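Local coordinates for EAL domain protein (Vibrio cholerae serotype O1, PDB 6IJ2), which hydrolyses cyclic dinucleotides, c-di-GMP and cGAMP, as a standalone EAL-domain phosphodiesterase, here holding the linear product 5'-pGpG together with calcium ions, at residues F24-A29 and Y69-M74; T89-I94 and I122-F127; G236-K241 and N251-E256. The protein carries 1 engineered substitution. One frame throughout, in Å; residues are numbered along the deposited sequence.

Contact 1: residues F24-A29 and Y69-M74; sequences FDFTMA and YLFDQM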
loop_
_atom_site.group_PDB
_atom_site.type_symbol
_atom_site.label_atom_id
_atom_site.label_comp_id
_atom_site.label_asym_id
_atom_site.label_seq_id
_atom_site.Cartn_x
_atom_site.Cartn_y
_atom_site.Cartn_z
ATOM N N PHE A 24 31.575 -3.926 -12.285
ATOM C CA PHE A 24 31.797 -3.093 -11.117
ATOM C C PHE A 24 31.889 -4.000 -9.900
ATOM O O PHE A 24 31.419 -5.139 -9.919
ATOM C CB PHE A 24 30.673 -2.062 -10.931
ATOM C CG PHE A 24 29.307 -2.677 -10.777
ATOM C CD1 PHE A 24 28.539 -2.979 -11.890
ATOM C CD2 PHE A 24 28.796 -2.956 -9.523
ATOM C CE1 PHE A 24 27.283 -3.549 -11.751
ATOM C CE2 PHE A 24 27.537 -3.526 -9.378
ATOM C CZ PHE A 24 26.784 -3.822 -10.496
ATOM N N ASP A 25 32.500 -3.498 -8.852
ATOM C CA ASP A 25 32.608 -4.199 -7.576
ATOM C C ASP A 25 31.968 -3.306 -6.497
ATOM O O ASP A 25 31.729 -2.150 -6.722
ATOM C CB ASP A 25 34.045 -4.555 -7.222
ATOM C CG ASP A 25 34.138 -5.791 -6.342
ATOM O OD1 ASP A 25 33.141 -6.480 -6.150
ATOM O OD2 ASP A 25 35.216 -6.096 -5.846
ATOM N N PHE A 26 31.754 -3.851 -5.310
ATOM C CA PHE A 26 31.073 -3.163 -4.218
ATOM C C PHE A 26 31.256 -4.008 -2.965
ATOM O O PHE A 26 31.807 -5.110 -3.016
ATOM C CB PHE A 26 29.586 -2.952 -4.523
ATOM C CG PHE A 26 28.849 -4.228 -4.789
ATOM C CD1 PHE A 26 28.877 -4.810 -6.047
ATOM C CD2 PHE A 26 28.144 -4.857 -3.780
ATOM C CE1 PHE A 26 28.218 -5.998 -6.288
ATOM C CE2 PHE A 26 27.474 -6.040 -4.021
ATOM C CZ PHE A 26 27.517 -6.614 -5.274
ATOM N N THR A 27 30.788 -3.483 -1.841
ATOM C CA THR A 27 30.857 -4.227 -0.588
ATOM C C THR A 27 29.615 -3.874 0.221
ATOM O O THR A 27 28.637 -3.360 -0.328
ATOM C CB THR A 27 32.189 -3.942 0.138
ATOM O OG1 THR A 27 32.319 -4.803 1.275
ATOM C CG2 THR A 27 32.276 -2.495 0.586
ATOM N N MET A 28 29.652 -4.144 1.525
ATOM C CA MET A 28 28.483 -4.003 2.376
ATOM C C MET A 28 28.770 -3.116 3.575
ATOM O O MET A 28 29.880 -3.099 4.113
ATOM C CB MET A 28 27.980 -5.356 2.883
ATOM C CG MET A 28 27.405 -6.258 1.823
ATOM S SD MET A 28 25.819 -5.655 1.188
ATOM C CE MET A 28 25.875 -6.470 -0.403
ATOM N N ALA A 29 27.742 -2.376 3.975
ATOM C CA ALA A 29 27.625 -1.785 5.295
ATOM C C ALA A 29 26.581 -2.573 6.076
ATOM O O ALA A 29 25.810 -3.351 5.507
ATOM C CB ALA A 29 27.235 -0.303 5.217
ATOM N N TYR A 69 20.532 -10.763 -11.900
ATOM C CA TYR A 69 20.652 -12.037 -11.198
ATOM C C TYR A 69 22.051 -12.219 -10.627
ATOM O O TYR A 69 22.206 -12.625 -9.469
ATOM C CB TYR A 69 20.287 -13.187 -12.134
ATOM C CG TYR A 69 18.944 -13.003 -12.799
ATOM C CD1 TYR A 69 17.767 -13.278 -12.116
ATOM C CD2 TYR A 69 18.852 -12.542 -14.107
ATOM C CE1 TYR A 69 16.536 -13.105 -12.719
ATOM C CE2 TYR A 69 17.626 -12.367 -14.719
ATOM C CZ TYR A 69 16.470 -12.651 -14.020
ATOM O OH TYR A 69 15.248 -12.476 -14.627
ATOM N N LEU A 70 23.082 -11.908 -11.415
ATOM C CA LEU A 70 24.450 -12.000 -10.913
ATOM C C LEU A 70 24.674 -11.024 -9.766
ATOM O O LEU A 70 25.364 -11.343 -8.790
ATOM C CB LEU A 70 25.440 -11.733 -12.050
ATOM C CG LEU A 70 26.824 -12.398 -12.071
ATOM C CD1 LEU A 70 27.543 -12.059 -13.372
ATOM C CD2 LEU A 70 27.687 -12.008 -10.878
ATOM N N PHE A 71 24.093 -9.827 -9.868
ATOM C CA PHE A 71 24.241 -8.837 -8.808
ATOM C C PHE A 71 23.573 -9.304 -7.518
ATOM O O PHE A 71 24.141 -9.160 -6.427
ATOM C CB PHE A 71 23.663 -7.497 -9.276
ATOM C CG PHE A 71 23.545 -6.487 -8.184
ATOM C CD1 PHE A 71 24.668 -5.831 -7.712
ATOM C CD2 PHE A 71 22.317 -6.211 -7.610
ATOM C CE1 PHE A 71 24.570 -4.913 -6.691
ATOM C CE2 PHE A 71 22.214 -5.296 -6.593
ATOM C CZ PHE A 71 23.346 -4.645 -6.132
ATOM N N ASP A 72 22.372 -9.874 -7.630
ATOM C CA ASP A 72 21.664 -10.382 -6.459
ATOM C C ASP A 72 22.481 -11.455 -5.747
ATOM O O ASP A 72 22.689 -11.392 -4.530
ATOM C CB ASP A 72 20.304 -10.930 -6.884
ATOM C CG ASP A 72 19.430 -11.280 -5.711
ATOM O OD1 ASP A 72 19.132 -10.372 -4.907
ATOM O OD2 ASP A 72 19.036 -12.460 -5.595
ATOM N N GLN A 73 22.959 -12.448 -6.496
ATOM C CA GLN A 73 23.766 -13.505 -5.893
ATOM C C GLN A 73 25.026 -12.940 -5.246
ATOM O O GLN A 73 25.428 -13.384 -4.166
ATOM C CB GLN A 73 24.117 -14.556 -6.948
ATOM C CG GLN A 73 22.893 -15.151 -7.620
ATOM C CD GLN A 73 23.192 -16.421 -8.392
ATOM O OE1 GLN A 73 22.562 -17.455 -8.168
ATOM N NE2 GLN A 73 24.146 -16.348 -9.315
ATOM N N MET A 74 25.655 -11.949 -5.887
ATOM C CA MET A 74 26.852 -11.335 -5.320
ATOM C C MET A 74 26.553 -10.629 -4.002
ATOM O O MET A 74 27.324 -10.749 -3.042
ATOM C CB MET A 74 27.466 -10.360 -6.324
ATOM C CG MET A 74 28.325 -11.024 -7.385
ATOM S SD MET A 74 30.081 -10.997 -6.972
ATOM C CE MET A 74 30.511 -9.320 -7.442
#
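The phenyl ring of Phe-26 takes Phe-71 CE1 over one of its faces, 3.6 Å above the plane and displaced toward the rim, while the methyl CE of Met-28, from the same segment as Phe-26, lies in its plane at the edge. Planes inclined at 48° with centroids 5.2 Å apart make the Phe-26/Phe-71 pair neither a parallel stack nor a T-shape; its closest atoms are Phe-26 CZ and Phe-71 CE1, at 3.7 Å. The ring of Phe-24 is met at its edge, near its plane, by Phe-71 CD1, which stands 4.0 Å from Phe-24 CZ, and these two side chains run nearly perpendicular to each other. Phe-71 CD1 therefore touches both partners, and CE1 adds to the contact with Phe-26.

Torsions account for the convergence. Phe-24 and Phe-26 both hold CG between the backbone N and the carbonyl carbon, whereas Phe-71 has CG anti to the backbone N (chi1 170°), which directs its ring from the helix to the other two. One helical turn on, Met-74 sets its CB 3.9 Å from Phe-26 CZ. Its chain then bends at chi2 and chi3, bringing CE to 4.1 Å from Asp-25 OD1. That carboxylate oxygen also accepts a weak bond from Phe-26 N and forms a salt bridge with Lys-78, whose ammonium in addition makes a cation-pi contact with Phe-26. No hydrogen bond links the two segments, so the evidence is for an apolar contact with a charged margin.

Val-59 of helix 56-60 touches all three phenylalanines. Such a cluster joins the lead-in to strand 27-35 with helix 68-85, a strand-to-helix interface of the TIM-barrel-like EAL fold.

Contact 2: residues T89-I94 and I122-F127; sequences TSKLSI and IENIMF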
loop_
_atom_site.group_PDB
_atom_site.type_symbol
_atom_site.label_atom_id
_atom_site.label_comp_id
_atom_site.label_asym_id
_atom_site.label_seq_id
_atom_site.Cartn_x
_atom_site.Cartn_y
_atom_site.Cartn_z
ATOM N N THR A 89 26.990 -13.111 15.211
ATOM C CA THR A 89 26.366 -14.300 15.779
ATOM C C THR A 89 24.854 -14.173 15.926
ATOM O O THR A 89 24.202 -15.139 16.349
ATOM C CB THR A 89 27.007 -14.655 17.130
ATOM O OG1 THR A 89 26.875 -13.565 18.049
ATOM C CG2 THR A 89 28.499 -14.978 16.944
ATOM N N SER A 90 24.278 -13.029 15.552
ATOM C CA SER A 90 22.839 -12.837 15.512
ATOM C C SER A 90 22.367 -12.856 14.051
ATOM O O SER A 90 23.044 -13.410 13.177
ATOM C CB SER A 90 22.485 -11.539 16.251
ATOM O OG SER A 90 23.046 -10.410 15.603
ATOM N N LYS A 91 21.210 -12.250 13.784
ATOM C CA LYS A 91 20.590 -12.359 12.466
ATOM C C LYS A 91 21.271 -11.466 11.430
ATOM O O LYS A 91 21.744 -10.370 11.740
ATOM C CB LYS A 91 19.101 -12.020 12.555
ATOM C CG LYS A 91 18.314 -12.977 13.463
ATOM C CD LYS A 91 17.725 -14.140 12.690
ATOM C CE LYS A 91 17.008 -15.120 13.616
ATOM N NZ LYS A 91 15.890 -14.464 14.342
ATOM N N LEU A 92 21.345 -11.972 10.198
ATOM C CA LEU A 92 21.773 -11.209 9.032
ATOM C C LEU A 92 20.564 -11.011 8.117
ATOM O O LEU A 92 19.957 -11.987 7.662
ATOM C CB LEU A 92 22.912 -11.930 8.305
ATOM C CG LEU A 92 23.357 -11.302 6.980
ATOM C CD1 LEU A 92 23.938 -9.904 7.214
ATOM C CD2 LEU A 92 24.301 -12.182 6.196
ATOM N N SER A 93 20.217 -9.757 7.843
ATOM C CA SER A 93 19.031 -9.430 7.051
ATOM C C SER A 93 19.476 -8.875 5.708
ATOM O O SER A 93 20.258 -7.923 5.658
ATOM C CB SER A 93 18.143 -8.431 7.778
ATOM O OG SER A 93 16.849 -8.381 7.191
ATOM N N ILE A 94 18.987 -9.478 4.627
ATOM C CA ILE A 94 19.442 -9.168 3.277
ATOM C C ILE A 94 18.252 -8.682 2.475
ATOM O O ILE A 94 17.164 -9.265 2.546
ATOM C CB ILE A 94 20.094 -10.382 2.588
ATOM C CG1 ILE A 94 21.293 -10.855 3.411
ATOM C CG2 ILE A 94 20.544 -10.029 1.164
ATOM C CD1 ILE A 94 21.797 -12.236 3.020
ATOM N N ILE A 122 21.280 -21.071 8.065
ATOM C CA ILE A 122 20.193 -20.539 7.235
ATOM C C ILE A 122 19.151 -19.852 8.101
ATOM O O ILE A 122 18.561 -18.836 7.716
ATOM C CB ILE A 122 19.578 -21.681 6.398
ATOM C CG1 ILE A 122 20.605 -22.223 5.399
ATOM C CG2 ILE A 122 18.308 -21.244 5.688
ATOM C CD1 ILE A 122 21.086 -21.191 4.419
ATOM N N GLU A 123 18.923 -20.393 9.298
ATOM C CA GLU A 123 17.921 -19.865 10.209
ATOM C C GLU A 123 18.303 -18.500 10.770
ATOM O O GLU A 123 17.434 -17.795 11.311
ATOM C CB GLU A 123 17.686 -20.880 11.340
ATOM C CG GLU A 123 18.891 -21.759 11.684
ATOM C CD GLU A 123 19.142 -22.882 10.676
ATOM O OE1 GLU A 123 18.197 -23.623 10.334
ATOM O OE2 GLU A 123 20.288 -22.997 10.201
ATOM N N ASN A 124 19.571 -18.101 10.661
ATOM C CA ASN A 124 19.973 -16.763 11.069
ATOM C C ASN A 124 20.044 -15.787 9.901
ATOM O O ASN A 124 20.559 -14.676 10.067
ATOM C CB ASN A 124 21.316 -16.797 11.785
ATOM C CG ASN A 124 21.226 -17.430 13.161
ATOM O OD1 ASN A 124 20.164 -17.878 13.589
ATOM N ND2 ASN A 124 22.347 -17.475 13.854
ATOM N N ILE A 125 19.555 -16.175 8.725
ATOM C CA ILE A 125 19.493 -15.291 7.563
ATOM C C ILE A 125 18.037 -14.903 7.328
ATOM O O ILE A 125 17.161 -15.771 7.231
ATOM C CB ILE A 125 20.112 -15.954 6.318
ATOM C CG1 ILE A 125 21.603 -16.221 6.541
ATOM C CG2 ILE A 125 19.908 -15.076 5.071
ATOM C CD1 ILE A 125 22.245 -17.067 5.448
ATOM N N MET A 126 17.778 -13.600 7.252
ATOM C CA MET A 126 16.438 -13.063 7.000
ATOM C C MET A 126 16.458 -12.326 5.676
ATOM O O MET A 126 17.379 -11.551 5.416
ATOM C CB MET A 126 15.974 -12.120 8.103
ATOM C CG MET A 126 14.577 -11.540 7.847
ATOM S SD MET A 126 13.759 -10.827 9.283
ATOM C CE MET A 126 14.666 -9.304 9.531
ATOM N N PHE A 127 15.459 -12.578 4.835
ATOM C CA PHE A 127 15.340 -11.880 3.562
ATOM C C PHE A 127 14.212 -10.868 3.652
ATOM O O PHE A 127 13.102 -11.208 4.068
ATOM C CB PHE A 127 15.107 -12.860 2.412
ATOM C CG PHE A 127 16.370 -13.521 1.936
ATOM C CD1 PHE A 127 17.247 -12.831 1.114
ATOM C CD2 PHE A 127 16.706 -14.808 2.337
ATOM C CE1 PHE A 127 18.423 -13.418 0.695
ATOM C CE2 PHE A 127 17.877 -15.402 1.907
ATOM C CZ PHE A 127 18.738 -14.711 1.099
HETATM O O HOH W 1 24.459 -15.682 13.147
#
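Strands 91-96 and 125-129 are the two parallel strands of a right-handed beta-alpha-beta unit, connected through helix 109-117, within the barrel of the EAL domain. Three bridges fix the register, Leu-92 with Ile-125, Ser-93 with Met-126 and Ile-94 with Phe-127, and the short strand segments are inclined at 25° to each other. Leu-92 N donates to Asn-124 O at 2.8 Å, Met-126 N to Leu-92 O at 2.7 Å, and Ile-94 N to Met-126 O at 2.7 Å, all three bonds close to straight. Asn-124 O, Leu-92 O and Met-126 O each also receive a CA-H...O contact.

On one face, Ile-94 and Phe-127 run alongside each other in the same direction, with Ile-94 CB 3.9 Å from Phe-127 CE1. Ile-94 CD1 meets Ile-125 CG2 at 4.0 Å. On the other face Met-126, extended until it bends at chi3 (73°), brings its CE to 3.3 Å from Ser-93 OG. Where the strands begin, Lys-91 passes nearly perpendicular to Asn-124, its CE 3.6 Å from Glu-123 O, and a water donates to Ser-90 O while accepting from Asn-124 ND2.

Ser-93 OG is hydrogen-bonded to OE1 of Glu-128, a calcium ligand, and the Ser-93 side chain lies about 6 Å from a calcium ion. The hydroxyl is thus a second-shell group, consistent with positioning that carboxylate, while Met-126 CE packs against it.

Contact 3: residues G236-K241 and N251-E256; sequences GYYFAK and NPEFSE. With nucleotides of chain B.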
loop_
_atom_site.group_PDB
_atom_site.type_symbol
_atom_site.label_atom_id
_atom_site.label_comp_id
_atom_site.label_asym_id
_atom_site.label_seq_id
_atom_site.Cartn_x
_atom_site.Cartn_y
_atom_site.Cartn_z
ATOM N N GLY A 236 17.369 2.336 13.166
ATOM C CA GLY A 236 17.387 3.738 12.788
ATOM C C GLY A 236 18.630 4.454 13.276
ATOM O O GLY A 236 19.372 3.974 14.132
ATOM N N TYR A 237 18.830 5.652 12.709
ATOM C CA TYR A 237 19.971 6.488 13.073
ATOM C C TYR A 237 20.034 6.752 14.573
ATOM O O TYR A 237 21.126 6.934 15.119
ATOM C CB TYR A 237 19.913 7.817 12.321
ATOM C CG TYR A 237 20.190 7.731 10.829
ATOM C CD1 TYR A 237 20.650 6.554 10.239
ATOM C CD2 TYR A 237 20.004 8.835 10.016
ATOM C CE1 TYR A 237 20.905 6.486 8.876
ATOM C CE2 TYR A 237 20.247 8.778 8.653
ATOM C CZ TYR A 237 20.702 7.603 8.088
ATOM O OH TYR A 237 20.951 7.553 6.731
ATOM N N TYR A 238 18.884 6.799 15.252
ATOM C CA TYR A 238 18.911 7.002 16.697
ATOM C C TYR A 238 19.748 5.937 17.391
ATOM O O TYR A 238 20.413 6.224 18.393
ATOM C CB TYR A 238 17.496 7.004 17.268
ATOM C CG TYR A 238 17.482 7.153 18.773
ATOM C CD1 TYR A 238 17.926 8.320 19.375
ATOM C CD2 TYR A 238 17.043 6.117 19.590
ATOM C CE1 TYR A 238 17.939 8.459 20.756
ATOM C CE2 TYR A 238 17.049 6.246 20.981
ATOM C CZ TYR A 238 17.491 7.424 21.550
ATOM O OH TYR A 238 17.498 7.567 22.917
ATOM N N PHE A 239 19.748 4.714 16.862
ATOM C CA PHE A 239 20.539 3.631 17.443
ATOM C C PHE A 239 21.946 3.580 16.856
ATOM O O PHE A 239 22.936 3.580 17.598
ATOM C CB PHE A 239 19.815 2.297 17.241
ATOM C CG PHE A 239 18.436 2.285 17.822
ATOM C CD1 PHE A 239 18.248 2.135 19.189
ATOM C CD2 PHE A 239 17.325 2.474 17.011
ATOM C CE1 PHE A 239 16.965 2.150 19.737
ATOM C CE2 PHE A 239 16.046 2.492 17.556
ATOM C CZ PHE A 239 15.866 2.326 18.916
ATOM N N ALA A 240 22.049 3.552 15.531
ATOM C CA ALA A 240 23.345 3.575 14.873
ATOM C C ALA A 240 23.130 3.689 13.380
ATOM O O ALA A 240 22.275 2.998 12.821
ATOM C CB ALA A 240 24.162 2.311 15.178
ATOM N N LYS A 241 23.920 4.552 12.749
ATOM C CA LYS A 241 23.996 4.590 11.304
ATOM C C LYS A 241 24.632 3.303 10.780
ATOM O O LYS A 241 25.336 2.610 11.516
ATOM C CB LYS A 241 24.819 5.794 10.853
ATOM C CG LYS A 241 24.346 7.138 11.395
ATOM C CD LYS A 241 25.353 8.225 11.036
ATOM C CE LYS A 241 25.071 9.532 11.756
ATOM N NZ LYS A 241 26.128 10.547 11.463
ATOM N N ASN A 251 24.084 3.169 20.361
ATOM C CA ASN A 251 23.910 4.336 21.218
ATOM C C ASN A 251 23.797 3.962 22.694
ATOM O O ASN A 251 22.880 3.228 23.084
ATOM C CB ASN A 251 22.663 5.099 20.752
ATOM C CG ASN A 251 22.441 6.397 21.504
ATOM O OD1 ASN A 251 23.324 6.889 22.204
ATOM N ND2 ASN A 251 21.247 6.969 21.346
ATOM N N PRO A 252 24.713 4.437 23.542
ATOM C CA PRO A 252 24.561 4.192 24.987
ATOM C C PRO A 252 23.371 4.911 25.602
ATOM O O PRO A 252 22.838 4.441 26.615
ATOM C CB PRO A 252 25.885 4.705 25.573
ATOM C CG PRO A 252 26.834 4.769 24.411
ATOM C CD PRO A 252 25.990 5.090 23.220
ATOM N N GLU A 253 22.943 6.038 25.023
ATOM C CA GLU A 253 21.885 6.840 25.634
ATOM C C GLU A 253 20.567 6.079 25.685
ATOM O O GLU A 253 19.817 6.187 26.662
ATOM C CB GLU A 253 21.717 8.154 24.867
ATOM C CG GLU A 253 20.802 9.183 25.535
ATOM C CD GLU A 253 19.370 9.138 25.021
ATOM O OE1 GLU A 253 18.457 8.845 25.820
ATOM O OE2 GLU A 253 19.156 9.399 23.820
ATOM N N PHE A 254 20.263 5.307 24.638
ATOM C CA PHE A 254 19.021 4.543 24.626
ATOM C C PHE A 254 19.000 3.499 25.736
ATOM O O PHE A 254 17.927 3.166 26.255
ATOM C CB PHE A 254 18.827 3.885 23.253
ATOM C CG PHE A 254 18.708 2.388 23.309
ATOM C CD1 PHE A 254 19.838 1.587 23.243
ATOM C CD2 PHE A 254 17.469 1.784 23.435
ATOM C CE1 PHE A 254 19.731 0.214 23.305
ATOM C CE2 PHE A 254 17.356 0.414 23.499
ATOM C CZ PHE A 254 18.488 -0.376 23.436
ATOM N N SER A 255 20.173 2.985 26.122
ATOM C CA SER A 255 20.232 1.940 27.140
ATOM C C SER A 255 19.760 2.455 28.494
ATOM O O SER A 255 19.109 1.725 29.251
ATOM C CB SER A 255 21.656 1.392 27.248
ATOM O OG SER A 255 22.169 1.030 25.979
ATOM N N GLU A 256 20.077 3.715 28.819
ATOM C CA GLU A 256 19.781 4.268 30.130
ATOM C C GLU A 256 18.656 5.281 29.967
ATOM O O GLU A 256 17.481 4.881 29.875
ATOM C CB GLU A 256 21.051 4.854 30.757
ATOM C CG GLU A 256 22.304 4.022 30.510
ATOM C CD GLU A 256 22.204 2.619 31.080
ATOM O OE1 GLU A 256 21.635 2.458 32.180
ATOM O OE2 GLU A 256 22.692 1.676 30.423
ATOM O OP3 G B 1 13.849 0.139 3.863
ATOM P P G B 1 14.846 0.209 2.828
ATOM O OP1 G B 1 15.670 -0.960 2.822
ATOM O OP2 G B 1 14.135 0.522 1.633
ATOM O "O5'" G B 1 15.676 1.481 3.233
ATOM C "C5'" G B 1 16.971 1.377 3.815
ATOM C "C4'" G B 1 17.656 2.722 3.786
ATOM O "O4'" G B 1 17.259 3.486 4.941
ATOM C "C3'" G B 1 19.189 2.706 3.805
ATOM O "O3'" G B 1 19.766 3.549 2.828
ATOM C "C2'" G B 1 19.525 3.262 5.181
ATOM O "O2'" G B 1 20.699 4.015 5.267
ATOM C "C1'" G B 1 18.355 4.200 5.418
ATOM N N9 G B 1 18.136 4.491 6.827
ATOM C C8 G B 1 18.327 3.641 7.886
ATOM N N7 G B 1 18.037 4.182 9.034
ATOM C C5 G B 1 17.619 5.462 8.712
ATOM C C6 G B 1 17.169 6.517 9.546
ATOM O O6 G B 1 17.062 6.535 10.764
ATOM N N1 G B 1 16.853 7.650 8.811
ATOM C C2 G B 1 16.945 7.749 7.448
ATOM N N2 G B 1 16.577 8.914 6.923
ATOM N N3 G B 1 17.347 6.770 6.659
ATOM C C4 G B 1 17.664 5.662 7.353
#
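Segment 236-241 turns through helical backbone angles at Tyr-237 to Phe-239, with Gly-236 O accepting from both Phe-239 N and Ala-240 N, and Asn-251 N donates to Phe-239 O at 3.0 Å in a nearly straight bond (176°) lying in the carbonyl plane.

Asn-251 follows this with its side chain: ND2 gives a weak bond to Tyr-238 O and sits 3.6 Å above one face of the Tyr-238 ring, toward the rim, with amide and ring planes 84° apart. Its OD1 accepts from Glu-253 N, the capping bond of an N-cap residue, although that donor stands well above the amide carbonyl plane. Having CG anti to the backbone N (chi1 178°) carries the Tyr-238 ring across to the short, weakly bonded helix 252-255, where OH donates to Glu-253 OE2 at 2.6 Å. The oxygen is approached from above the carboxylate plane, and because Glu-253 is poorly ordered this grip should be read with caution. Farther round the ring, Tyr-238 CE2 lies 3.7 Å from Phe-254 CB.

Phe-239 and Phe-254 form a T-shaped pair, the edge of Phe-239 directed at the face of Phe-254, with centroids 5.4 Å apart. On the opposite flank of the turn, one face of the Tyr-237 ring lies over the guanine of G1 of chain B, whose C6 is 3.4 Å above the phenol plane over its centre, and Tyr-237 N donates to the base O6 at 2.8 Å. One turn thus binds the nucleotide and anchors the C-terminal segment.

Phe-223 of helix 220-229 touches Tyr-238 and Phe-239, and His-220 touches Tyr-238 and Glu-253. Val-34 of strand 27-35 meets both Phe-239 and Phe-254, placing the C-terminal helix between that helix and that strand.

In the fold
All three contacts reach the same sheet and follow one another in series along the chain. Contacts 1 and 2 have centres about 17 Å apart and are joined by helix 68-85, which runs on into strand 91-96; Ile-80 of that helix touches Leu-92 and Ile-125. Contacts 1 and 3 are related through the neighbouring strands 27-35 and 233-244, with centres about 29 Å apart but nearest atoms only about 7 Å. Relative to the bound metals and nucleotide they differ: contact 2 is nearest the metals, the Ser-93 side chain about 6 Å from a calcium ion, against about 12 Å for Phe-71 and 14 Å for Phe-239. Contact 3 binds one guanine; in contact 1 Met-28 packs on a guanine base.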